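PDB 3WWX: S12 family peptidase from Streptomyces sp. 82F2, which probably hydrolyses amide bonds with preference for D-configured substrates, as a serine peptidase of family S12 with the beta-lactamase fold. Local coordinates for residues G41-D46 with N325-W330; R48-S53 with S202-P207; Q12-A17 with D34-T39; A25-R30 with H320-N325. All coordinates share one frame; numbering follows the deposited sequence.

Interaction 1 (G41-D46 with N325-W330); sequences GERGGD and NFNADW. With DIA (octane 1,8-diamine), chain B.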
loop_
_atom_site.group_PDB
_atom_site.type_symbol
_atom_site.label_atom_id
_atom_site.label_comp_id
_atom_site.label_asym_id
_atom_site.label_seq_id
_atom_site.Cartn_x
_atom_site.Cartn_y
_atom_site.Cartn_z
ATOM N N GLY A 41 15.446 7.375 17.273
ATOM C CA GLY A 41 14.409 7.649 18.247
ATOM C C GLY A 41 14.085 6.410 19.053
ATOM O O GLY A 41 14.941 5.565 19.320
ATOM N N GLU A 42 12.815 6.273 19.416
ATOM C CA GLU A 42 12.345 5.146 20.191
ATOM C C GLU A 42 11.707 4.104 19.275
ATOM O O GLU A 42 10.542 4.207 18.900
ATOM C CB GLU A 42 11.362 5.620 21.262
ATOM C CG GLU A 42 12.037 6.411 22.393
ATOM C CD GLU A 42 13.065 5.581 23.143
ATOM O OE1 GLU A 42 12.665 4.558 23.746
ATOM O OE2 GLU A 42 14.273 5.941 23.106
ATOM N N ARG A 43 12.493 3.099 18.920
ATOM C CA ARG A 43 12.074 2.155 17.896
ATOM C C ARG A 43 12.958 0.939 17.899
ATOM O O ARG A 43 14.164 1.052 18.196
ATOM C CB ARG A 43 12.131 2.822 16.521
ATOM C CG ARG A 43 11.149 2.230 15.528
ATOM C CD ARG A 43 9.703 2.608 15.868
ATOM N NE ARG A 43 8.771 1.688 15.182
ATOM C CZ ARG A 43 8.176 1.927 14.014
ATOM N NH1 ARG A 43 8.348 3.058 13.369
ATOM N NH2 ARG A 43 7.380 1.003 13.478
ATOM N N GLY A 44 12.379 -0.215 17.581
ATOM C CA GLY A 44 13.112 -1.465 17.439
ATOM C C GLY A 44 13.260 -1.867 15.974
ATOM O O GLY A 44 12.363 -1.630 15.162
ATOM N N GLY A 45 14.385 -2.477 15.630
ATOM C CA GLY A 45 14.679 -2.752 14.231
ATOM C C GLY A 45 13.754 -3.779 13.608
ATOM O O GLY A 45 13.568 -3.776 12.400
ATOM N N ASP A 46 13.186 -4.658 14.428
ATOM C CA ASP A 46 12.252 -5.686 13.975
ATOM C C ASP A 46 10.782 -5.306 14.224
ATOM O O ASP A 46 9.885 -6.160 14.143
ATOM C CB ASP A 46 12.584 -7.004 14.656
ATOM C CG ASP A 46 13.971 -7.516 14.271
ATOM O OD1 ASP A 46 14.302 -7.536 13.068
ATOM O OD2 ASP A 46 14.741 -7.879 15.192
ATOM N N ASN A 325 9.607 2.428 8.231
ATOM C CA ASN A 325 8.399 2.983 8.831
ATOM C C ASN A 325 8.701 4.145 9.758
ATOM O O ASN A 325 9.680 4.099 10.528
ATOM C CB ASN A 325 7.653 1.886 9.609
ATOM C CG ASN A 325 6.325 2.373 10.181
ATOM O OD1 ASN A 325 6.201 2.662 11.375
ATOM N ND2 ASN A 325 5.317 2.479 9.326
ATOM N N PHE A 326 7.835 5.150 9.702
ATOM C CA PHE A 326 7.769 6.207 10.702
ATOM C C PHE A 326 6.479 6.026 11.481
ATOM O O PHE A 326 5.420 5.816 10.882
ATOM C CB PHE A 326 7.705 7.587 10.036
ATOM C CG PHE A 326 8.859 7.904 9.109
ATOM C CD1 PHE A 326 10.125 7.398 9.330
ATOM C CD2 PHE A 326 8.658 8.755 8.048
ATOM C CE1 PHE A 326 11.173 7.720 8.482
ATOM C CE2 PHE A 326 9.709 9.094 7.189
ATOM C CZ PHE A 326 10.962 8.572 7.420
ATOM N N ASN A 327 6.529 6.185 12.810
ATOM C CA ASN A 327 5.331 6.028 13.653
ATOM C C ASN A 327 4.671 7.366 14.005
ATOM O O ASN A 327 3.986 7.491 15.031
ATOM C CB ASN A 327 5.631 5.207 14.901
ATOM C CG ASN A 327 6.579 5.897 15.843
ATOM O OD1 ASN A 327 7.159 6.935 15.515
ATOM N ND2 ASN A 327 6.719 5.333 17.040
ATOM N N ALA A 328 4.870 8.360 13.149
ATOM C CA ALA A 328 4.050 9.572 13.168
ATOM C C ALA A 328 3.580 9.765 11.754
ATOM O O ALA A 328 4.341 9.548 10.801
ATOM C CB ALA A 328 4.845 10.767 13.621
ATOM N N ASP A 329 2.346 10.194 11.589
ATOM C CA ASP A 329 1.825 10.384 10.243
ATOM C C ASP A 329 1.834 11.845 9.806
ATOM O O ASP A 329 1.319 12.161 8.732
ATOM C CB ASP A 329 0.442 9.759 10.091
ATOM C CG ASP A 329 -0.557 10.274 11.102
ATOM O OD1 ASP A 329 -0.353 11.362 11.682
ATOM O OD2 ASP A 329 -1.569 9.578 11.314
ATOM N N TRP A 330 2.446 12.716 10.608
ATOM C CA TRP A 330 2.483 14.158 10.341
ATOM C C TRP A 330 3.894 14.678 10.102
ATOM O O TRP A 330 4.076 15.877 9.835
ATOM C CB TRP A 330 1.875 14.940 11.509
ATOM C CG TRP A 330 2.740 14.951 12.747
ATOM C CD1 TRP A 330 3.769 15.814 13.027
ATOM C CD2 TRP A 330 2.676 14.051 13.859
ATOM N NE1 TRP A 330 4.344 15.505 14.228
ATOM C CE2 TRP A 330 3.686 14.426 14.766
ATOM C CE3 TRP A 330 1.858 12.963 14.177
ATOM C CZ2 TRP A 330 3.903 13.758 15.946
ATOM C CZ3 TRP A 330 2.071 12.309 15.353
ATOM C CH2 TRP A 330 3.077 12.701 16.231
HETATM N N1 DIA B . -5.745 11.796 10.191
HETATM C C1 DIA B . -5.947 10.440 10.583
HETATM C C2 DIA B . -4.894 9.432 10.174
HETATM C C3 DIA B . -4.234 9.706 8.863
HETATM C C4 DIA B . -4.424 8.685 7.762
HETATM C C5 DIA B . -3.118 8.125 7.263
HETATM C C6 DIA B . -2.090 9.169 6.903
HETATM C C7 DIA B . -0.768 8.548 6.579
HETATM C C8 DIA B . 0.129 9.616 6.016
HETATM N N8 DIA B . 1.476 9.191 6.166
HETATM O O HOH W 1 8.371 5.815 19.300
#

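Interaction 2 (R48-S53 with S202-P207); sequences RYRVGS and SAMPEP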
loop_
_atom_site.group_PDB
_atom_site.type_symbol
_atom_site.label_atom_id
_atom_site.label_comp_id
_atom_site.label_asym_id
_atom_site.label_seq_id
_atom_site.Cartn_x
_atom_site.Cartn_y
_atom_site.Cartn_z
ATOM N N ARG A 48 7.059 -4.373 13.968
ATOM C CA ARG A 48 5.991 -4.628 13.016
ATOM C C ARG A 48 5.091 -3.409 12.989
ATOM O O ARG A 48 4.891 -2.743 14.010
ATOM C CB ARG A 48 5.229 -5.895 13.428
ATOM C CG ARG A 48 6.148 -7.130 13.415
ATOM C CD ARG A 48 5.512 -8.471 13.809
ATOM N NE ARG A 48 6.559 -9.488 13.830
ATOM C CZ ARG A 48 6.378 -10.790 14.050
ATOM N NH1 ARG A 48 5.187 -11.279 14.253
ATOM N NH2 ARG A 48 7.419 -11.607 14.047
ATOM N N TYR A 49 4.534 -3.122 11.825
ATOM C CA TYR A 49 3.751 -1.916 11.626
ATOM C C TYR A 49 2.696 -2.132 10.561
ATOM O O TYR A 49 2.780 -3.048 9.730
ATOM C CB TYR A 49 4.667 -0.732 11.269
ATOM C CG TYR A 49 5.749 -1.023 10.235
ATOM C CD1 TYR A 49 7.000 -1.455 10.620
ATOM C CD2 TYR A 49 5.520 -0.849 8.886
ATOM C CE1 TYR A 49 8.001 -1.692 9.694
ATOM C CE2 TYR A 49 6.511 -1.109 7.942
ATOM C CZ TYR A 49 7.752 -1.521 8.354
ATOM O OH TYR A 49 8.760 -1.745 7.423
ATOM N N ARG A 50 1.678 -1.288 10.614
ATOM C CA ARG A 50 0.624 -1.256 9.619
ATOM C C ARG A 50 1.194 -0.698 8.333
ATOM O O ARG A 50 1.578 0.481 8.278
ATOM C CB ARG A 50 -0.517 -0.382 10.133
ATOM C CG ARG A 50 -1.121 -0.887 11.445
ATOM C CD ARG A 50 -2.440 -0.160 11.747
ATOM N NE ARG A 50 -2.925 -0.489 13.088
ATOM C CZ ARG A 50 -3.532 -1.629 13.402
ATOM N NH1 ARG A 50 -3.805 -2.524 12.480
ATOM N NH2 ARG A 50 -3.884 -1.869 14.652
ATOM N N VAL A 51 1.273 -1.516 7.287
ATOM C CA VAL A 51 1.930 -1.089 6.045
ATOM C C VAL A 51 1.024 -0.249 5.147
ATOM O O VAL A 51 1.456 0.230 4.092
ATOM C CB VAL A 51 2.495 -2.281 5.263
ATOM C CG1 VAL A 51 3.344 -3.143 6.160
ATOM C CG2 VAL A 51 1.383 -3.113 4.627
ATOM N N GLY A 52 -0.214 -0.048 5.577
ATOM C CA GLY A 52 -1.141 0.734 4.776
ATOM C C GLY A 52 -1.200 0.301 3.324
ATOM O O GLY A 52 -1.268 -0.887 3.029
ATOM N N SER A 53 -1.141 1.294 2.441
ATOM C CA SER A 53 -1.308 1.169 0.998
ATOM C C SER A 53 -0.389 0.154 0.310
ATOM O O SER A 53 -0.653 -0.281 -0.816
ATOM C CB SER A 53 -1.056 2.569 0.412
ATOM O OG SER A 53 -1.472 3.586 1.337
ATOM N N SER A 202 -7.831 -5.679 15.912
ATOM C CA SER A 202 -7.272 -4.364 16.182
ATOM C C SER A 202 -5.910 -4.360 16.863
ATOM O O SER A 202 -5.251 -3.334 16.895
ATOM C CB SER A 202 -8.241 -3.524 17.020
ATOM O OG SER A 202 -8.341 -4.029 18.354
ATOM N N ALA A 203 -5.497 -5.490 17.424
ATOM C CA ALA A 203 -4.255 -5.531 18.191
ATOM C C ALA A 203 -3.037 -5.514 17.294
ATOM O O ALA A 203 -3.106 -5.898 16.119
ATOM C CB ALA A 203 -4.224 -6.761 19.095
ATOM N N MET A 204 -1.921 -5.064 17.854
ATOM C CA MET A 204 -0.614 -5.101 17.181
ATOM C C MET A 204 0.230 -6.240 17.707
ATOM O O MET A 204 0.282 -6.446 18.914
ATOM C CB MET A 204 0.137 -3.778 17.385
ATOM C CG MET A 204 -0.484 -2.596 16.654
ATOM S SD MET A 204 -0.394 -2.732 14.866
ATOM C CE MET A 204 1.372 -2.729 14.526
ATOM N N PRO A 205 0.903 -6.979 16.814
ATOM C CA PRO A 205 1.838 -8.025 17.253
ATOM C C PRO A 205 3.113 -7.420 17.800
ATOM O O PRO A 205 3.381 -6.222 17.617
ATOM C CB PRO A 205 2.132 -8.803 15.967
ATOM C CG PRO A 205 1.981 -7.730 14.874
ATOM C CD PRO A 205 0.856 -6.846 15.345
ATOM N N GLU A 206 3.887 -8.248 18.482
ATOM C CA GLU A 206 5.218 -7.890 18.919
ATOM C C GLU A 206 6.240 -8.357 17.900
ATOM O O GLU A 206 5.992 -9.302 17.162
ATOM C CB GLU A 206 5.554 -8.614 20.217
ATOM C CG GLU A 206 4.628 -8.350 21.348
ATOM C CD GLU A 206 4.597 -6.917 21.746
ATOM O OE1 GLU A 206 3.482 -6.404 21.979
ATOM O OE2 GLU A 206 5.687 -6.296 21.820
ATOM N N PRO A 207 7.399 -7.675 17.856
ATOM C CA PRO A 207 7.651 -6.401 18.514
ATOM C C PRO A 207 6.974 -5.254 17.772
ATOM O O PRO A 207 6.797 -5.316 16.560
ATOM C CB PRO A 207 9.179 -6.262 18.442
ATOM C CG PRO A 207 9.629 -7.216 17.444
ATOM C CD PRO A 207 8.529 -8.081 17.011
HETATM O O HOH W 2 -4.589 -4.827 13.887
#

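Interaction 3 (Q12-A17 with D34-T39); sequences QALEAA and DRWTGT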
loop_
_atom_site.group_PDB
_atom_site.type_symbol
_atom_site.label_atom_id
_atom_site.label_comp_id
_atom_site.label_asym_id
_atom_site.label_seq_id
_atom_site.Cartn_x
_atom_site.Cartn_y
_atom_site.Cartn_z
ATOM N N GLN A 12 21.451 8.308 8.767
ATOM C CA GLN A 12 21.312 9.747 8.890
ATOM C C GLN A 12 19.893 10.205 8.554
ATOM O O GLN A 12 19.342 11.103 9.188
ATOM C CB GLN A 12 22.320 10.405 7.941
ATOM C CG GLN A 12 22.790 11.786 8.280
ATOM C CD GLN A 12 24.022 12.150 7.456
ATOM O OE1 GLN A 12 24.967 11.367 7.368
ATOM N NE2 GLN A 12 23.998 13.319 6.824
ATOM N N ALA A 13 19.293 9.585 7.534
ATOM C CA ALA A 13 17.959 9.959 7.087
ATOM C C ALA A 13 16.894 9.558 8.120
ATOM O O ALA A 13 15.909 10.255 8.297
ATOM C CB ALA A 13 17.653 9.334 5.723
ATOM N N LEU A 14 17.120 8.452 8.807
ATOM C CA LEU A 14 16.246 8.084 9.919
ATOM C C LEU A 14 16.354 9.120 11.035
ATOM O O LEU A 14 15.340 9.530 11.621
ATOM C CB LEU A 14 16.602 6.713 10.477
ATOM C CG LEU A 14 16.443 5.511 9.531
ATOM C CD1 LEU A 14 16.839 4.236 10.211
ATOM C CD2 LEU A 14 15.009 5.425 9.007
ATOM N N GLU A 15 17.590 9.525 11.344
ATOM C CA GLU A 15 17.788 10.554 12.359
ATOM C C GLU A 15 17.121 11.877 11.968
ATOM O O GLU A 15 16.536 12.566 12.813
ATOM C CB GLU A 15 19.278 10.777 12.613
ATOM C CG GLU A 15 20.029 9.560 13.097
ATOM C CD GLU A 15 19.677 9.130 14.494
ATOM O OE1 GLU A 15 18.892 9.838 15.166
ATOM O OE2 GLU A 15 20.193 8.072 14.931
ATOM N N ALA A 16 17.165 12.241 10.691
ATOM C CA ALA A 16 16.470 13.444 10.239
ATOM C C ALA A 16 14.952 13.373 10.443
ATOM O O ALA A 16 14.308 14.366 10.787
ATOM C CB ALA A 16 16.790 13.742 8.797
ATOM N N ALA A 17 14.376 12.199 10.201
ATOM C CA ALA A 17 12.947 12.018 10.415
ATOM C C ALA A 17 12.584 12.242 11.879
ATOM O O ALA A 17 11.597 12.905 12.190
ATOM C CB ALA A 17 12.552 10.610 9.974
ATOM N N ASP A 34 23.503 -9.010 2.294
ATOM C CA ASP A 34 23.898 -8.510 3.629
ATOM C C ASP A 34 22.933 -7.449 4.171
ATOM O O ASP A 34 23.126 -6.255 3.996
ATOM C CB ASP A 34 25.346 -7.999 3.628
ATOM C CG ASP A 34 26.314 -9.048 3.116
ATOM O OD1 ASP A 34 26.305 -10.171 3.663
ATOM O OD2 ASP A 34 27.030 -8.767 2.131
ATOM N N ARG A 35 21.892 -7.930 4.840
ATOM C CA ARG A 35 20.809 -7.070 5.320
ATOM C C ARG A 35 21.242 -6.183 6.490
ATOM O O ARG A 35 21.749 -6.683 7.490
ATOM C CB ARG A 35 19.615 -7.943 5.718
ATOM C CG ARG A 35 18.317 -7.171 6.043
ATOM C CD ARG A 35 17.143 -8.148 6.171
ATOM N NE ARG A 35 17.462 -9.242 7.091
ATOM C CZ ARG A 35 17.231 -9.246 8.407
ATOM N NH1 ARG A 35 16.629 -8.222 9.015
ATOM N NH2 ARG A 35 17.591 -10.302 9.126
ATOM N N TRP A 36 21.001 -4.877 6.350
ATOM C CA TRP A 36 21.275 -3.857 7.357
ATOM C C TRP A 36 19.981 -3.446 8.049
ATOM O O TRP A 36 18.935 -3.393 7.405
ATOM C CB TRP A 36 21.864 -2.629 6.682
ATOM C CG TRP A 36 21.868 -1.369 7.515
ATOM C CD1 TRP A 36 22.826 -0.981 8.418
ATOM C CD2 TRP A 36 20.891 -0.321 7.503
ATOM N NE1 TRP A 36 22.498 0.226 8.966
ATOM C CE2 TRP A 36 21.321 0.666 8.415
ATOM C CE3 TRP A 36 19.695 -0.113 6.802
ATOM C CZ2 TRP A 36 20.598 1.824 8.653
ATOM C CZ3 TRP A 36 18.980 1.040 7.043
ATOM C CH2 TRP A 36 19.431 1.995 7.957
ATOM N N THR A 37 20.067 -3.148 9.346
ATOM C CA THR A 37 18.929 -2.687 10.134
ATOM C C THR A 37 19.325 -1.410 10.858
ATOM O O THR A 37 20.394 -1.327 11.485
ATOM C CB THR A 37 18.500 -3.734 11.164
ATOM O OG1 THR A 37 18.082 -4.941 10.521
ATOM C CG2 THR A 37 17.343 -3.208 12.029
ATOM N N GLY A 38 18.471 -0.404 10.770
ATOM C CA GLY A 38 18.705 0.862 11.427
ATOM C C GLY A 38 17.479 1.377 12.149
ATOM O O GLY A 38 16.344 1.159 11.711
ATOM N N THR A 39 17.709 2.066 13.265
ATOM C CA THR A 39 16.657 2.726 14.016
ATOM C C THR A 39 17.115 4.092 14.468
ATOM O O THR A 39 18.325 4.313 14.653
ATOM C CB THR A 39 16.255 1.928 15.274
ATOM O OG1 THR A 39 17.421 1.678 16.072
ATOM C CG2 THR A 39 15.626 0.604 14.904
#

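Interaction 4 (A25-R30 with H320-N325); sequences AVAQAR and HSLAGN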
loop_
_atom_site.group_PDB
_atom_site.type_symbol
_atom_site.label_atom_id
_atom_site.label_comp_id
_atom_site.label_asym_id
_atom_site.label_seq_id
_atom_site.Cartn_x
_atom_site.Cartn_y
_atom_site.Cartn_z
ATOM N N ALA A 25 11.789 5.806 14.163
ATOM C CA ALA A 25 11.957 5.463 12.758
ATOM C C ALA A 25 12.751 4.177 12.645
ATOM O O ALA A 25 13.709 3.950 13.380
ATOM C CB ALA A 25 12.682 6.590 12.036
ATOM N N VAL A 26 12.350 3.312 11.722
ATOM C CA VAL A 26 13.073 2.072 11.455
ATOM C C VAL A 26 13.184 1.846 9.956
ATOM O O VAL A 26 12.269 2.190 9.198
ATOM C CB VAL A 26 12.373 0.845 12.113
ATOM C CG1 VAL A 26 10.901 0.752 11.700
ATOM C CG2 VAL A 26 13.098 -0.454 11.811
ATOM N N ALA A 27 14.304 1.270 9.526
ATOM C CA ALA A 27 14.450 0.804 8.149
ATOM C C ALA A 27 15.378 -0.382 8.122
ATOM O O ALA A 27 16.200 -0.578 9.031
ATOM C CB ALA A 27 14.970 1.907 7.230
ATOM N N GLN A 28 15.185 -1.215 7.111
ATOM C CA GLN A 28 16.139 -2.250 6.773
ATOM C C GLN A 28 16.415 -2.165 5.294
ATOM O O GLN A 28 15.570 -1.718 4.522
ATOM C CB GLN A 28 15.616 -3.635 7.117
ATOM C CG GLN A 28 15.459 -3.899 8.605
ATOM C CD GLN A 28 14.908 -5.286 8.888
ATOM O OE1 GLN A 28 15.066 -6.206 8.075
ATOM N NE2 GLN A 28 14.252 -5.457 10.033
ATOM N N ALA A 29 17.602 -2.621 4.895
ATOM C CA ALA A 29 17.994 -2.562 3.495
ATOM C C ALA A 29 18.915 -3.717 3.185
ATOM O O ALA A 29 19.530 -4.294 4.075
ATOM C CB ALA A 29 18.685 -1.243 3.186
ATOM N N ARG A 30 18.995 -4.057 1.917
ATOM C CA ARG A 30 19.885 -5.124 1.475
ATOM C C ARG A 30 20.329 -4.778 0.073
ATOM O O ARG A 30 19.558 -4.853 -0.887
ATOM C CB ARG A 30 19.179 -6.487 1.550
ATOM C CG ARG A 30 20.049 -7.669 1.210
ATOM C CD ARG A 30 19.282 -8.943 1.556
ATOM N NE ARG A 30 20.063 -10.139 1.311
ATOM C CZ ARG A 30 19.666 -11.167 0.569
ATOM N NH1 ARG A 30 18.473 -11.171 -0.011
ATOM N NH2 ARG A 30 20.477 -12.204 0.417
ATOM N N HIS A 320 18.500 -4.813 -4.931
ATOM C CA HIS A 320 18.751 -3.828 -3.890
ATOM C C HIS A 320 17.388 -3.404 -3.348
ATOM O O HIS A 320 16.581 -2.854 -4.086
ATOM C CB HIS A 320 19.499 -2.621 -4.457
ATOM C CG HIS A 320 19.824 -1.569 -3.443
ATOM N ND1 HIS A 320 20.421 -0.371 -3.781
ATOM C CD2 HIS A 320 19.642 -1.536 -2.102
ATOM C CE1 HIS A 320 20.577 0.357 -2.693
ATOM N NE2 HIS A 320 20.116 -0.322 -1.661
ATOM N N SER A 321 17.156 -3.688 -2.071
ATOM C CA SER A 321 15.869 -3.402 -1.428
ATOM C C SER A 321 15.995 -2.526 -0.183
ATOM O O SER A 321 17.055 -2.439 0.450
ATOM C CB SER A 321 15.190 -4.716 -1.054
ATOM O OG SER A 321 16.015 -5.496 -0.224
ATOM N N LEU A 322 14.855 -1.926 0.170
ATOM C CA LEU A 322 14.722 -1.061 1.332
ATOM C C LEU A 322 13.279 -1.126 1.806
ATOM O O LEU A 322 12.365 -1.129 0.990
ATOM C CB LEU A 322 15.055 0.368 0.932
ATOM C CG LEU A 322 14.734 1.501 1.934
ATOM C CD1 LEU A 322 15.628 1.455 3.155
ATOM C CD2 LEU A 322 14.827 2.881 1.240
ATOM N N ALA A 323 13.067 -1.138 3.113
ATOM C CA ALA A 323 11.708 -0.962 3.654
ATOM C C ALA A 323 11.827 -0.305 4.999
ATOM O O ALA A 323 12.833 -0.453 5.683
ATOM C CB ALA A 323 10.977 -2.296 3.769
ATOM N N GLY A 324 10.807 0.436 5.397
ATOM C CA GLY A 324 10.859 1.086 6.696
ATOM C C GLY A 324 9.571 1.768 7.076
ATOM O O GLY A 324 8.594 1.753 6.333
ATOM N N ASN A 325 9.607 2.428 8.231
ATOM C CA ASN A 325 8.399 2.983 8.831
ATOM C C ASN A 325 8.701 4.145 9.758
ATOM O O ASN A 325 9.680 4.099 10.528
ATOM C CB ASN A 325 7.653 1.886 9.609
ATOM C CG ASN A 325 6.325 2.373 10.181
ATOM O OD1 ASN A 325 6.201 2.662 11.375
ATOM N ND2 ASN A 325 5.317 2.479 9.326
#

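Interaction 1 (G41-D46 with N325-W330)
Arg-43 reaches across to Asn-325 and closes on its side-chain oxygen with both terminal nitrogens: NH1 lies 3.0 Å and NH2 2.9 Å from OD1. The oxygen sits at the outer edge of the guanidinium, close to its plane, so the grip is end-on and forked, each N-H bent to about 144°. NH1 meets OD1 in the amide plane, on a lone pair; NH2 lies above that plane. Guanidinium and amide are turned 86° against each other. On Arg-43, CG is set beside the carbonyl carbon, and the bend at chi2 (71°) turns CD out of line. Asn-325 lies near the C-terminal end of strand 320-326 of the main antiparallel sheet of this beta-lactamase-type fold, and the contact ties that end to the loop after edge strand 36-41. NE forms a salt bridge with Asp-47, and NH1 also bonds to Gly-24 O, while Asn-325 ND2 binds Ser-308 and Ser-310. Over one face of the guanidinium, Asn-327 CB lies 3.8 Å from Arg-43 NH1. Asn-327 OD1 accepts from Gly-24 N, and its ND2 donates to a water 2.8 Å away, which donates to Glu-42 O. Two residues on, Asp-329 enters the ligand pocket, its OD2 3.5 Å from C2 of the octane diamine.

Interaction 2 (R48-S53 with S202-P207)
Arg-48 N donates a hydrogen bond to Pro-207 O (2.8 Å), fixing one end of a contact in which the two backbones run roughly antiparallel. From there the Arg-48 chain, extended from CG to NE, passes over the loop: its CD packs on Pro-205 CG at 3.8 Å, and one guanidinium face lies on the carbonyl oxygen of Glu-206. NE is 3.4 Å from Glu-206 O, but the angle is too poor for a hydrogen bond. Met-204 fills the middle. The bend at chi2 (-66°) sets SD over one face of the Arg-50 guanidinium, 3.6 Å from CZ, and that at chi3 (-63°) turns CE to 3.6 Å from Arg-48 O. At that guanidinium's edge Ser-202 O takes a weak bond from NH2 (3.0 Å, 128°), and a water in the plane accepts from NH1 and donates to Ala-203 O. Strand 49-50 forms a small two-stranded antiparallel sheet with strand 241-242, and the contact lays the loop leading to strand 212-213 along it. The segment ends at Ser-53, whose sequence setting is consistent with the SxxK motif that carries the nucleophile in relatives of this family; its OG bonds to Gly-304 N of the ligand pocket. Beyond the first shell, Ser-227 O is the stronger partner of Arg-50 NH2. The backbone of Tyr-49 pairs with Ser-242 and that of Val-51 with Met-240; Arg-50 O accepts from Ser-308 OG, which links the small sheet to strand 308-315 of the large one.

Interaction 3 (Q12-A17 with D34-T39)
Helix segment 12-17 and strand segment 36-39 run nearly parallel, their axes 8.4 Å apart at closest and inclined by 23°, with Leu-14 facing Thr-39 as the nearest pair of CA atoms (6.8 Å). No hydrogen bond joins the two segments; the contact rests largely on one side chain. Leu-14 points from the helix at the strand, and its CD1 settles 3.5 Å from Gly-38 O, against the peptide that leads into Thr-39, and 4.1 Å from CH2 of Trp-36. CG lies anti to the carbonyl carbon, and chi2 of 180° carries CD1 onward in the extended position. Trp-36 folds over its own strand: CG is anti to the backbone N (chi1 165°), and the indole lies above the Gly-38 nitrogen, 3.6 Å from the ring plane. Gly-38 leaves room for this, since a CB there would run into Trp-36 CZ2. The N-terminal helix 8-19 thus packs on the first beta hairpin, made of strands 24-31 and 36-41, at the edge of the large antiparallel sheet of the beta-lactamase-like fold; Leu-14 also touches Ala-25 and Ala-27 of the inner strand. Ala-13 meets Val-337 and Ala-340 of the C-terminal helix 334-343, so the two terminal helices pack together. Trp-36 is further covered by the stacked ring of His-7. At the more open rim Glu-15 OE2 comes within 4.2 Å of Thr-39 O, and Gln-11 NE2 bonds to both oxygens.

Interaction 4 (A25-R30 with H320-N325)
Strands 25-30 and 320-325 pair antiparallel, their axes 4.6 Å apart, with six backbone hydrogen bonds in three two-way pairs: Val-26 with Asn-325, Gln-28 with Ala-323 and Arg-30 with Ser-321. In the non-hydrogen-bonded pairs between them the chains draw together: Ala-27 CA and Gly-324 CA are just 3.9 Å apart, and Gly-324 has no CB that would strike Val-26 O. The face bearing Ala-27, Ala-29 and Leu-322 is apolar. Leu-322 CG is anti to the backbone N (chi1 169°), and chi2 at 69° turns CD1 toward the alanines, 4.2 Å from Ala-27 CB and 4.1 Å from Ala-29 CB; Ile-338 and Phe-342 of helix 334-343 close over it. The face bearing Val-26, Gln-28, Arg-30, Ser-321, Ala-323 and Asn-325 is more polar. There Val-26 CG1 packs 4.0 Å from Asn-325 CB, and Arg-30 CB lies beside Ser-321 OG, which bonds to Gln-248 and Arg-252. Gln-28 reaches away to Arg-35 and Gly-45. At the end of the pairing His-320 CD2 rests 3.5 Å from Arg-30 O, while NE2 bonds to Glu-341. With alanines, Gly-324 and Leu-322 on one face and bonded polar groups on the other, the backbone bonds carry the pairing, Leu-322 and Ala-29 meet helix 334-343, and the polar groups spend their bonds on neighbouring parts of the fold.

In the fold
Interactions 1, 3 and 4 all reach the large antiparallel sheet, 4 joining its strands 24-31 and 320-326. The centres of interactions 3 and 4 are about 7 Å apart, and Arg-35 NH1 meets Gln-28 OE1 at 2.7 Å. Asn-325 belongs to both 1 and 4, and Gly-45 O of interaction 1 lies 3.0 Å from Gln-28 NE2. Tyr-49 connects interaction 2: its CD2 is 3.4 Å from Asn-325 ND2 and its OH 3.6 Å from Gly-324 CA. The pocket is reached by interaction 1 through Asp-329 and by interaction 2 through Ser-53, bonded to Gly-304; the side chains of Arg-50 and Asn-325 stand about 9 Å and 8 Å from the diamine. Interaction 3 lies on the outer edge of the sheet.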